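Trypsin inhibitor BGIT (Momordica charantia, PDB 1VBW) inhibits trypsin as a member of the potato type I family of serine protease inhibitors. Local coordinates at residues A[30-42]-A[49-63]. Residues are numbered along the deposited sequence; the frame is centred on the assembly and turned at random. Where two conformers were deposited one is given.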
ATOM      1  N   ARG A  30      -0.034  -0.673 -12.395  1.00  6.57           N
ATOM      2  CA  ARG A  30      -1.160   0.275 -12.439  1.00  6.52           C
ATOM      3  C   ARG A  30      -1.471   0.884 -11.089  1.00  5.90           C
ATOM      4  O   ARG A  30      -2.504   1.548 -10.960  1.00  6.80           O
ATOM      5  CB  ARG A  30      -2.354  -0.446 -13.013  1.00  9.10           C
ATOM      6  CG  ARG A  30      -2.068  -0.878 -14.490  1.00 12.19           C
ATOM      7  CD  ARG A  30      -3.203  -1.588 -15.160  1.00 14.56           C
ATOM      8  NE  ARG A  30      -3.515  -2.873 -14.590  1.00 28.12           N
ATOM      9  CZ  ARG A  30      -4.425  -3.736 -15.000  1.00 38.94           C
ATOM     10  NH1 ARG A  30      -5.226  -3.494 -16.065  1.00 49.07           N
ATOM     11  NH2 ARG A  30      -4.537  -4.871 -14.330  1.00 66.03           N
ATOM     12  N   VAL A  31      -0.567   0.739 -10.122  1.00  5.89           N
ATOM     13  CA  VAL A  31      -0.789   1.388  -8.833  1.00  5.57           C
ATOM     14  C   VAL A  31       0.459   2.162  -8.417  1.00  5.45           C
ATOM     15  O   VAL A  31       1.579   1.844  -8.782  1.00  6.30           O
ATOM     16  CB  VAL A  31      -1.180   0.401  -7.722  1.00  6.02           C
ATOM     17  CG1 VAL A  31      -2.393  -0.428  -8.135  1.00  7.25           C
ATOM     18  CG2 VAL A  31      -0.025  -0.480  -7.295  1.00  7.40           C
ATOM     19  N   ARG A  32       0.205   3.149  -7.564  1.00  5.75           N
ATOM     20  CA  ARG A  32       1.240   3.855  -6.834  1.00  5.83           C
ATOM     21  C   ARG A  32       1.002   3.637  -5.364  1.00  5.34           C
ATOM     22  O   ARG A  32      -0.134   3.805  -4.861  1.00  6.40           O
ATOM     23  CB  ARG A  32       1.184   5.374  -7.165  1.00  6.65           C
ATOM     24  CG  ARG A  32       2.093   6.198  -6.286  1.00  6.94           C
ATOM     25  CD  ARG A  32       2.206   7.639  -6.775  1.00  9.19           C
ATOM     26  NE  ARG A  32       2.913   8.482  -5.841  1.00  9.01           N
ATOM     27  CZ  ARG A  32       2.344   9.238  -4.882  1.00  9.15           C
ATOM     28  NH1 ARG A  32       1.012   9.337  -4.807  1.00 11.20           N
ATOM     29  NH2 ARG A  32       3.111   9.917  -4.056  1.00 12.19           N
ATOM     30  N   ALA A  33       2.077   3.247  -4.655  1.00  5.34           N
ATOM     31  CA  ALA A  33       2.004   3.033  -3.219  1.00  5.75           C
ATOM     32  C   ALA A  33       2.334   4.336  -2.502  1.00  6.80           C
ATOM     33  O   ALA A  33       3.306   5.028  -2.818  1.00 10.03           O
ATOM     34  CB  ALA A  33       2.980   1.946  -2.833  1.00  7.81           C
ATOM     35  N   VAL A  34       1.555   4.636  -1.482  1.00  6.60           N
ATOM     36  CA  VAL A  34       1.580   5.864  -0.692  0.56  9.71           C
ATOM     37  C   VAL A  34       1.922   5.480   0.745  1.00  7.93           C
ATOM     38  O   VAL A  34       1.099   4.809   1.337  1.00  9.26           O
ATOM     39  CB  VAL A  34       0.230   6.593  -0.779  0.56 13.63           C
ATOM     40  CG1 VAL A  34      -0.928   5.758  -0.314  0.56 27.84           C
ATOM     41  CG2 VAL A  34       0.283   7.945  -0.048  0.56 19.90           C
ATOM     42  N   ILE A  35       3.065   5.893   1.301  1.00  8.29           N
ATOM     43  CA  ILE A  35       3.437   5.598   2.673  0.54  7.32           C
ATOM     44  C   ILE A  35       2.739   6.576   3.610  1.00  7.32           C
ATOM     45  O   ILE A  35       2.881   7.787   3.427  1.00 10.00           O
ATOM     46  CB  ILE A  35       4.972   5.722   2.868  0.54  9.54           C
ATOM     47  CG1 ILE A  35       5.669   4.867   1.834  0.54 10.34           C
ATOM     48  CG2 ILE A  35       5.293   5.404   4.310  0.54 10.81           C
ATOM     49  CD1 ILE A  35       5.509   3.403   2.163  0.54 15.43           C
ATOM     50  N   ILE A  36       2.026   6.077   4.594  1.00  6.86           N
ATOM     51  CA  ILE A  36       1.273   6.917   5.506  1.00  7.25           C
ATOM     52  C   ILE A  36       1.403   6.333   6.905  1.00  6.66           C
ATOM     53  O   ILE A  36       1.244   5.129   7.085  1.00  7.13           O
ATOM     54  CB  ILE A  36      -0.235   6.987   5.192  0.53  9.14           C
ATOM     55  CG1 ILE A  36      -0.507   7.289   3.740  0.53 10.04           C
ATOM     56  CG2 ILE A  36      -0.843   8.026   6.118  0.53  9.85           C
ATOM     57  CD1 ILE A  36      -1.990   7.235   3.399  0.53 14.57           C
ATOM     58  N   LYS A  37       1.659   7.171   7.890  1.00  8.06           N
ATOM     59  CA  LYS A  37       1.769   6.678   9.258  1.00  8.45           C
ATOM     60  C   LYS A  37       0.402   6.258   9.779  1.00  7.36           C
ATOM     61  O   LYS A  37      -0.586   7.006   9.648  1.00  7.96           O
ATOM     62  CB  LYS A  37       2.330   7.760  10.203  0.58 12.37           C
ATOM     63  CG  LYS A  37       2.621   7.294  11.629  0.58 15.75           C
ATOM     64  CD  LYS A  37       3.521   8.263  12.395  0.58 22.77           C
ATOM     65  CE  LYS A  37       3.642   7.909  13.877  0.58 21.89           C
ATOM     66  NZ  LYS A  37       3.595   9.111  14.745  0.58 25.04           N
ATOM     67  N   VAL A  38       0.347   5.100  10.436  1.00  7.92           N
ATOM     68  CA  VAL A  38      -0.865   4.664  11.123  1.00  8.33           C
ATOM     69  C   VAL A  38      -1.395   5.796  12.012  1.00  8.49           C
ATOM     70  O   VAL A  38      -0.615   6.447  12.715  1.00 10.31           O
ATOM     71  CB  VAL A  38      -0.504   3.423  11.985  0.80  9.48           C
ATOM     72  CG1 VAL A  38      -1.618   3.146  13.002  0.80 10.53           C
ATOM     73  CG2 VAL A  38      -0.217   2.246  11.090  0.80 10.50           C
ATOM     74  N   GLY A  39      -2.708   6.025  11.912  1.00 10.15           N
ATOM     75  CA  GLY A  39      -3.371   7.018  12.715  1.00 12.31           C
ATOM     76  C   GLY A  39      -3.430   8.385  12.100  1.00 10.89           C
ATOM     77  O   GLY A  39      -4.051   9.294  12.698  1.00 14.89           O
ATOM     78  N   SER A  40      -2.813   8.582  10.943  1.00  8.80           N
ATOM     79  CA  SER A  40      -2.821   9.940  10.409  0.53  8.59           C
ATOM     80  C   SER A  40      -3.984  10.225   9.455  1.00 10.46           C
ATOM     81  O   SER A  40      -4.142  11.437   9.147  1.00 12.49           O
ATOM     82  CB  SER A  40      -1.522  10.216   9.674  0.53 10.85           C
ATOM     83  OG  SER A  40      -1.443   9.415   8.503  0.53 10.42           O
ATOM     84  N   GLY A  41      -4.761   9.228   9.123  1.00 11.56           N
ATOM     85  CA  GLY A  41      -5.930   9.688   8.307  1.00 10.34           C
ATOM     86  C   GLY A  41      -5.584   9.815   6.835  1.00 11.38           C
ATOM     87  O   GLY A  41      -4.490  10.226   6.405  1.00 16.88           O
ATOM     88  N   ALA A  42      -6.552   9.518   6.016  1.00 12.32           N
ATOM     89  CA  ALA A  42      -6.419   9.582   4.546  1.00 11.24           C
ATOM     90  C   ALA A  42      -7.839   9.597   4.012  1.00  9.32           C
ATOM     91  O   ALA A  42      -8.780   9.132   4.672  1.00  9.32           O
ATOM     92  CB  ALA A  42      -5.649   8.400   4.000  1.00 13.51           C
ATOM     93  N   ASP A  49      -6.077   3.024  -8.420  1.00  6.24           N
ATOM     94  CA  ASP A  49      -4.688   3.290  -8.752  1.00  6.34           C
ATOM     95  C   ASP A  49      -3.824   3.555  -7.518  1.00  5.58           C
ATOM     96  O   ASP A  49      -2.643   3.896  -7.669  1.00  6.79           O
ATOM     97  CB  ASP A  49      -4.586   4.501  -9.705  1.00  7.00           C
ATOM     98  CG  ASP A  49      -5.243   5.739  -9.137  1.00  7.18           C
ATOM     99  OD1 ASP A  49      -4.546   6.772  -8.994  1.00  9.12           O
ATOM    100  OD2 ASP A  49      -6.455   5.725  -8.910  1.00 10.49           O
ATOM    101  N   ARG A  50      -4.392   3.400  -6.327  1.00  5.67           N
ATOM    102  CA  ARG A  50      -3.737   3.772  -5.081  1.00  5.85           C
ATOM    103  C   ARG A  50      -3.606   2.549  -4.164  1.00  5.30           C
ATOM    104  O   ARG A  50      -4.565   1.804  -4.019  1.00  5.99           O
ATOM    105  CB  ARG A  50      -4.611   4.802  -4.364  1.00  7.02           C
ATOM    106  CG  ARG A  50      -4.062   5.328  -3.046  1.00  8.43           C
ATOM    107  CD  ARG A  50      -4.922   6.438  -2.462  1.00 10.17           C
ATOM    108  NE  ARG A  50      -6.299   6.018  -2.256  1.00  9.52           N
ATOM    109  CZ  ARG A  50      -7.331   6.852  -2.162  1.00 10.86           C
ATOM    110  NH1 ARG A  50      -8.559   6.372  -1.943  1.00 12.36           N
ATOM    111  NH2 ARG A  50      -7.149   8.170  -2.322  1.00 13.02           N
ATOM    112  N   VAL A  51      -2.441   2.427  -3.543  1.00  5.07           N
ATOM    113  CA  VAL A  51      -2.226   1.438  -2.471  1.00  5.47           C
ATOM    114  C   VAL A  51      -1.644   2.194  -1.282  1.00  5.49           C
ATOM    115  O   VAL A  51      -0.472   2.581  -1.327  1.00  6.73           O
ATOM    116  CB  VAL A  51      -1.336   0.280  -2.897  1.00  5.50           C
ATOM    117  CG1 VAL A  51      -1.085  -0.660  -1.714  1.00  6.56           C
ATOM    118  CG2 VAL A  51      -1.947  -0.504  -4.049  1.00  5.90           C
ATOM    119  N   ARG A  52      -2.423   2.348  -0.244  1.00  6.31           N
ATOM    120  CA  ARG A  52      -1.905   2.907   1.004  1.00  6.66           C
ATOM    121  C   ARG A  52      -1.047   1.894   1.732  1.00  6.20           C
ATOM    122  O   ARG A  52      -1.488   0.748   1.917  1.00  7.75           O
ATOM    123  CB  ARG A  52      -3.068   3.384   1.868  1.00  8.38           C
ATOM    124  CG  ARG A  52      -3.735   4.583   1.186  1.00 12.76           C
ATOM    125  CD  ARG A  52      -4.910   5.112   1.915  1.00 19.11           C
ATOM    126  NE  ARG A  52      -5.221   6.406   1.289  1.00 16.30           N
ATOM    127  CZ  ARG A  52      -6.556   6.624   1.270  1.00 14.04           C
ATOM    128  NH1 ARG A  52      -7.286   5.672   1.788  1.00 24.62           N
ATOM    129  NH2 ARG A  52      -6.892   7.748   0.784  1.00 14.94           N
ATOM    130  N   VAL A  53       0.106   2.306   2.152  1.00  5.68           N
ATOM    131  CA  VAL A  53       1.036   1.515   2.912  1.00  5.91           C
ATOM    132  C   VAL A  53       1.143   2.151   4.301  1.00  5.44           C
ATOM    133  O   VAL A  53       1.812   3.148   4.458  1.00  6.25           O
ATOM    134  CB  VAL A  53       2.393   1.400   2.232  1.00  6.06           C
ATOM    135  CG1 VAL A  53       3.333   0.534   3.070  1.00  6.98           C
ATOM    136  CG2 VAL A  53       2.242   0.803   0.823  1.00  7.29           C
ATOM    137  N   TRP A  54       0.405   1.542   5.249  1.00  5.83           N
ATOM    138  CA  TRP A  54       0.305   2.104   6.585  1.00  5.83           C
ATOM    139  C   TRP A  54       1.488   1.625   7.429  1.00  5.78           C
ATOM    140  O   TRP A  54       1.676   0.414   7.554  1.00  7.23           O
ATOM    141  CB  TRP A  54      -0.992   1.668   7.238  1.00  6.81           C
ATOM    142  CG  TRP A  54      -2.217   2.236   6.579  1.00  6.83           C
ATOM    143  CD1 TRP A  54      -3.061   1.607   5.693  1.00  7.80           C
ATOM    144  CD2 TRP A  54      -2.747   3.540   6.823  1.00  7.20           C
ATOM    145  NE1 TRP A  54      -4.089   2.476   5.342  1.00  8.84           N
ATOM    146  CE2 TRP A  54      -3.919   3.661   6.026  1.00  7.72           C
ATOM    147  CE3 TRP A  54      -2.371   4.611   7.613  1.00  8.53           C
ATOM    148  CZ2 TRP A  54      -4.696   4.835   6.008  1.00  8.95           C
ATOM    149  CZ3 TRP A  54      -3.136   5.771   7.611  1.00  9.78           C
ATOM    150  CH2 TRP A  54      -4.281   5.849   6.821  1.00 10.08           C
ATOM    151  N   VAL A  55       2.230   2.565   7.994  1.00  6.21           N
ATOM    152  CA  VAL A  55       3.489   2.223   8.664  1.00  6.32           C
ATOM    153  C   VAL A  55       3.479   2.736  10.102  1.00  6.83           C
ATOM    154  O   VAL A  55       2.810   3.693  10.503  1.00  7.75           O
ATOM    155  CB  VAL A  55       4.694   2.769   7.930  1.00  6.85           C
ATOM    156  CG1 VAL A  55       4.823   2.122   6.540  1.00  7.65           C
ATOM    157  CG2 VAL A  55       4.708   4.271   7.836  1.00  8.02           C
ATOM    158  N   THR A  56       4.320   2.058  10.911  1.00  7.50           N
ATOM    159  CA  THR A  56       4.611   2.502  12.270  1.00  8.45           C
ATOM    160  C   THR A  56       5.516   3.738  12.226  1.00  8.16           C
ATOM    161  O   THR A  56       6.024   4.174  11.200  1.00  8.74           O
ATOM    162  CB  THR A  56       5.313   1.399  13.063  1.00  8.60           C
ATOM    163  OG1 THR A  56       6.646   1.298  12.534  1.00  8.01           O
ATOM    164  CG2 THR A  56       4.578   0.090  13.013  1.00 10.01           C
ATOM    165  N   GLU A  57       5.814   4.254  13.427  1.00 10.49           N
ATOM    166  CA  GLU A  57       6.763   5.369  13.579  1.00 11.93           C
ATOM    167  C   GLU A  57       8.166   5.009  13.137  1.00 10.83           C
ATOM    168  O   GLU A  57       8.981   5.898  12.859  1.00 16.92           O
ATOM    169  CB  GLU A  57       6.629   5.810  15.054  0.55 16.12           C
ATOM    170  CG  GLU A  57       6.919   4.785  16.137  0.55 22.64           C
ATOM    171  CD  GLU A  57       5.966   3.621  16.320  0.55 31.18           C
ATOM    172  OE1 GLU A  57       4.805   3.635  15.805  0.55 26.11           O
ATOM    173  OE2 GLU A  57       6.323   2.583  16.936  0.55 51.41           O
ATOM    174  N   ARG A  58       8.491   3.716  13.046  1.00  9.44           N
ATOM    175  CA  ARG A  58       9.801   3.270  12.553  1.00  9.81           C
ATOM    176  C   ARG A  58       9.770   2.903  11.072  1.00  9.28           C
ATOM    177  O   ARG A  58      10.748   2.412  10.499  1.00 10.87           O
ATOM    178  CB  ARG A  58      10.358   2.059  13.296  1.00 10.67           C
ATOM    179  CG  ARG A  58      10.521   2.394  14.782  1.00 15.21           C
ATOM    180  CD  ARG A  58      11.108   1.179  15.523  1.00 14.73           C
ATOM    181  NE  ARG A  58      10.937   1.423  16.978  1.00 14.75           N
ATOM    182  CZ  ARG A  58      11.058   0.462  17.865  1.00 13.45           C
ATOM    183  NH1 ARG A  58      11.427  -0.755  17.460  1.00 12.97           N
ATOM    184  NH2 ARG A  58      10.895   0.756  19.166  1.00 18.49           N
ATOM    185  N   GLY A  59       8.590   3.108  10.453  1.00  8.29           N
ATOM    186  CA  GLY A  59       8.485   2.874   9.007  1.00  8.53           C
ATOM    187  C   GLY A  59       8.192   1.421   8.634  1.00  7.47           C
ATOM    188  O   GLY A  59       8.350   1.101   7.455  1.00 10.11           O
ATOM    189  N   ILE A  60       7.704   0.606   9.540  1.00  6.62           N
ATOM    190  CA  ILE A  60       7.384  -0.806   9.285  1.00  6.50           C
ATOM    191  C   ILE A  60       5.906  -0.898   8.911  1.00  5.93           C
ATOM    192  O   ILE A  60       5.056  -0.318   9.530  1.00  6.85           O
ATOM    193  CB  ILE A  60       7.706  -1.661  10.518  1.00  7.20           C
ATOM    194  CG1 ILE A  60       9.213  -1.582  10.837  1.00  9.04           C
ATOM    195  CG2 ILE A  60       7.261  -3.086  10.301  1.00  8.49           C
ATOM    196  CD1 ILE A  60      10.106  -2.135   9.736  1.00 14.67           C
ATOM    197  N   VAL A  61       5.657  -1.711   7.860  1.00  6.20           N
ATOM    198  CA  VAL A  61       4.274  -1.916   7.426  1.00  5.54           C
ATOM    199  C   VAL A  61       3.463  -2.655   8.483  1.00  5.99           C
ATOM    200  O   VAL A  61       3.841  -3.734   8.934  1.00  6.24           O
ATOM    201  CB  VAL A  61       4.285  -2.698   6.102  1.00  5.91           C
ATOM    202  CG1 VAL A  61       2.850  -2.947   5.584  1.00  6.70           C
ATOM    203  CG2 VAL A  61       5.077  -1.990   5.028  1.00  7.13           C
ATOM    204  N   ALA A  62       2.325  -2.046   8.850  1.00  5.86           N
ATOM    205  CA  ALA A  62       1.552  -2.485   9.987  1.00  6.93           C
ATOM    206  C   ALA A  62       0.122  -2.850   9.625  1.00  6.67           C
ATOM    207  O   ALA A  62      -0.643  -3.183  10.540  1.00  8.04           O
ATOM    208  CB  ALA A  62       1.520  -1.391  11.058  1.00 13.26           C
ATOM    209  N   ARG A  63      -0.244  -2.769   8.360  1.00  6.69           N
ATOM    210  CA  ARG A  63      -1.542  -3.228   7.859  1.00  6.78           C
ATOM    211  C   ARG A  63      -1.307  -3.851   6.467  1.00  6.44           C
ATOM    212  O   ARG A  63      -0.363  -3.412   5.780  1.00  6.81           O
ATOM    213  CB  ARG A  63      -2.551  -2.094   7.668  1.00  8.13           C
ATOM    214  CG  ARG A  63      -2.815  -1.242   8.920  1.00  8.41           C
ATOM    215  CD  ARG A  63      -3.644  -2.023   9.951  1.00 11.25           C
ATOM    216  NE  ARG A  63      -4.030  -1.158  11.056  1.00 11.83           N
ATOM    217  CZ  ARG A  63      -3.286  -0.787  12.067  1.00 11.35           C
ATOM    218  NH1 ARG A  63      -3.770   0.035  13.015  1.00 15.26           N
ATOM    219  NH2 ARG A  63      -2.024  -1.251  12.177  1.00 11.49           N
TER
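R52 runs out from its strand past V34, I36 and A42, rising toward the loop that in potato type I inhibitors carries the protease-binding residues. Its CB lies beside V34 CG1, and R52 CG presses closer, 3.4 Å from V34 CG1. With CG anti to the carbonyl carbon (chi1 -67°) and the chain extended to NE, R52 CD passes I36 CD1 at 3.9 Å and the guanidinium slides under A42. A42 CB sits over the centre of that flat group, 3.4 Å from R52 CZ; the R50 guanidinium lies against the opposite face. At the tip, R52 NH2 donates a hydrogen bond to T43 O, while R50 NH1 forms salt bridges with D45 and the C-terminal carboxylate of G68, charges that probably ease the closeness of the two arginines. Cut back to an alanine, R52 would probably leave T43 O without this donor and A42 CB without the flat surface it covers. Two residues further along the same face, I36 CG2 meets W54 CZ3 at 3.5 Å, and I36 CB stands over the indole face toward its rim. Beneath, seven backbone hydrogen bonds run from R32 N–D49 O (2.9 Å) to V38 N–V55 O (2.8 Å), just past the strand ends. On the other sheet face, V31 and V53 pack against I24 of helix 17-27; strand 50-55 is the middle one, with 32-37 parallel on one side and 66-67 antiparallel on the other.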